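Local coordinates for mediator of RNA polymerase II transcription subunit 6 (Schizosaccharomyces pombe, PDB 4H61), which serves as a component of the Mediator complex, the coactivator that conveys signals from gene-specific regulators to the RNA polymerase II transcription machinery, at residues A[85-90]-A[97-102]. Sequence-based numbering, arbitrary orientation.
Sequences VIQKQN and VKPLTV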
loop_
_atom_site.group_PDB
_atom_site.type_symbol
_atom_site.label_atom_id
_atom_site.label_comp_id
_atom_site.label_asym_id
_atom_site.label_seq_id
_atom_site.Cartn_x
_atom_site.Cartn_y
_atom_site.Cartn_z
ATOM N N VAL A 85 7.320 -4.653 0.342
ATOM C CA VAL A 85 7.199 -3.529 -0.576
ATOM C C VAL A 85 5.755 -3.066 -0.655
ATOM O O VAL A 85 4.841 -3.869 -0.879
ATOM C CB VAL A 85 7.699 -3.886 -1.979
ATOM C CG1 VAL A 85 7.454 -2.722 -2.943
ATOM C CG2 VAL A 85 9.171 -4.251 -1.933
ATOM N N ILE A 86 5.562 -1.761 -0.476
ATOM C CA ILE A 86 4.232 -1.175 -0.382
ATOM C C ILE A 86 3.995 -0.228 -1.538
ATOM O O ILE A 86 4.903 0.495 -1.940
ATOM C CB ILE A 86 4.077 -0.408 0.942
ATOM C CG1 ILE A 86 4.212 -1.373 2.121
ATOM C CG2 ILE A 86 2.751 0.325 0.999
ATOM C CD1 ILE A 86 4.229 -0.694 3.453
ATOM N N GLN A 87 2.780 -0.239 -2.077
ATOM C CA GLN A 87 2.433 0.629 -3.192
ATOM C C GLN A 87 1.281 1.562 -2.853
ATOM O O GLN A 87 0.229 1.121 -2.378
ATOM C CB GLN A 87 2.058 -0.215 -4.402
ATOM C CG GLN A 87 1.298 0.533 -5.470
ATOM C CD GLN A 87 1.083 -0.311 -6.708
ATOM O OE1 GLN A 87 2.035 -0.871 -7.254
ATOM N NE2 GLN A 87 -0.171 -0.420 -7.153
ATOM N N LYS A 88 1.494 2.854 -3.085
ATOM C CA LYS A 88 0.427 3.845 -3.011
ATOM C C LYS A 88 -0.240 3.862 -4.373
ATOM O O LYS A 88 0.440 3.939 -5.397
ATOM C CB LYS A 88 0.995 5.227 -2.658
ATOM C CG LYS A 88 0.032 6.417 -2.802
ATOM C CD LYS A 88 0.320 7.442 -1.699
ATOM C CE LYS A 88 0.315 8.895 -2.158
ATOM N NZ LYS A 88 1.657 9.368 -2.604
ATOM N N GLN A 89 -1.565 3.773 -4.389
ATOM C CA GLN A 89 -2.297 3.732 -5.645
ATOM C C GLN A 89 -3.626 4.481 -5.547
ATOM O O GLN A 89 -4.225 4.578 -4.478
ATOM C CB GLN A 89 -2.551 2.281 -6.054
ATOM C CG GLN A 89 -3.702 1.613 -5.300
ATOM C CD GLN A 89 -3.683 0.096 -5.411
ATOM O OE1 GLN A 89 -2.690 -0.498 -5.836
ATOM N NE2 GLN A 89 -4.788 -0.538 -5.027
ATOM N N ASN A 90 -4.081 5.032 -6.661
ATOM C CA ASN A 90 -5.395 5.616 -6.690
ATOM C C ASN A 90 -6.338 4.643 -7.363
ATOM O O ASN A 90 -6.229 4.397 -8.561
ATOM C CB ASN A 90 -5.389 6.935 -7.450
ATOM C CG ASN A 90 -6.765 7.578 -7.501
ATOM O OD1 ASN A 90 -7.618 7.322 -6.642
ATOM N ND2 ASN A 90 -6.996 8.405 -8.516
ATOM N N VAL A 97 -6.696 0.624 -11.232
ATOM C CA VAL A 97 -5.876 1.212 -10.198
ATOM C C VAL A 97 -4.741 1.984 -10.865
ATOM O O VAL A 97 -4.198 1.539 -11.872
ATOM C CB VAL A 97 -5.332 0.100 -9.284
ATOM C CG1 VAL A 97 -3.944 0.419 -8.783
ATOM C CG2 VAL A 97 -6.292 -0.147 -8.141
ATOM N N LYS A 98 -4.398 3.153 -10.334
ATOM C CA LYS A 98 -3.262 3.894 -10.870
ATOM C C LYS A 98 -2.152 3.967 -9.837
ATOM O O LYS A 98 -2.309 4.578 -8.782
ATOM C CB LYS A 98 -3.665 5.292 -11.336
ATOM C CG LYS A 98 -2.507 6.060 -11.945
ATOM C CD LYS A 98 -2.909 7.468 -12.360
ATOM C CE LYS A 98 -1.717 8.248 -12.912
ATOM N NZ LYS A 98 -0.604 8.328 -11.921
ATOM N N PRO A 99 -1.025 3.317 -10.129
ATOM C CA PRO A 99 0.115 3.306 -9.208
ATOM C C PRO A 99 0.712 4.698 -9.111
ATOM O O PRO A 99 0.981 5.312 -10.144
ATOM C CB PRO A 99 1.105 2.351 -9.882
ATOM C CG PRO A 99 0.268 1.537 -10.836
ATOM C CD PRO A 99 -0.797 2.475 -11.313
ATOM N N LEU A 100 0.900 5.186 -7.887
ATOM C CA LEU A 100 1.384 6.544 -7.662
ATOM C C LEU A 100 2.843 6.545 -7.240
ATOM O O LEU A 100 3.673 7.204 -7.869
ATOM C CB LEU A 100 0.522 7.254 -6.617
ATOM C CG LEU A 100 -0.901 7.495 -7.114
ATOM C CD1 LEU A 100 -1.768 8.232 -6.071
ATOM C CD2 LEU A 100 -0.833 8.241 -8.439
ATOM N N THR A 101 3.148 5.829 -6.159
ATOM C CA THR A 101 4.526 5.659 -5.713
ATOM C C THR A 101 4.723 4.310 -5.001
ATOM O O THR A 101 3.754 3.683 -4.560
ATOM C CB THR A 101 5.020 6.856 -4.832
ATOM O OG1 THR A 101 5.643 6.370 -3.631
ATOM C CG2 THR A 101 3.885 7.785 -4.462
ATOM N N VAL A 102 5.967 3.840 -4.914
ATOM C CA VAL A 102 6.227 2.624 -4.145
ATOM C C VAL A 102 7.331 2.810 -3.102
ATOM O O VAL A 102 8.262 3.591 -3.298
ATOM C CB VAL A 102 6.446 1.351 -5.032
ATOM C CG1 VAL A 102 6.295 1.671 -6.513
ATOM C CG2 VAL A 102 7.775 0.687 -4.746
#
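Gln89 lays its side-chain amide against the isopropyl group of Val97: OE1 of Gln89 lies 3.3 Å from CG1 of Val97, while NE2 of Gln89 sits beside CG2 of Val97. With chi1 at 78°, CG of Gln89 lies between the backbone N and the carbonyl carbon and itself packs beside Val97 CG1. Two bonds hold the amide: Gln87 NE2 donates to Gln89 OE1 (2.8 Å, in the carbonyl plane of Gln89 but bent, 135° at the hydrogen), and Gln89 NE2 bonds to OE1 of Gln72 on strand 70-79. An alanine here would probably leave Gln87 NE2 and Gln72 OE1 without these amide partners and open a gap where the amide packs on Val97. Gln87, extended, runs side by side with Pro99, its NE2 4.1 Å from Pro99 CB. This face, completed by Val102, is the buried one, and helix 115-135 covers Val97, Pro99 and Val102.

The other face, bearing Lys88, Asn90, Lys98 and Thr101, is partly or fully exposed, with sparse aliphatic contacts. Here CG of Lys88 passes 3.9 Å from CB of Leu100, and Leu100 CD1 reaches Asn90 CB at 4.1 Å, whereas the Lys98 side chain extends out from the strand pair. Between the faces, Lys88 O accepts from Leu100 N (2.8 Å, 165° at the hydrogen) and weakly from Thr101 N (3.4 Å). With Leu100 and Thr101 both opposite Lys88, the register slips by one residue: a classic beta bulge in the antiparallel hairpin of strands 83-91 and 97-106, central in the four-stranded Med6 sheet.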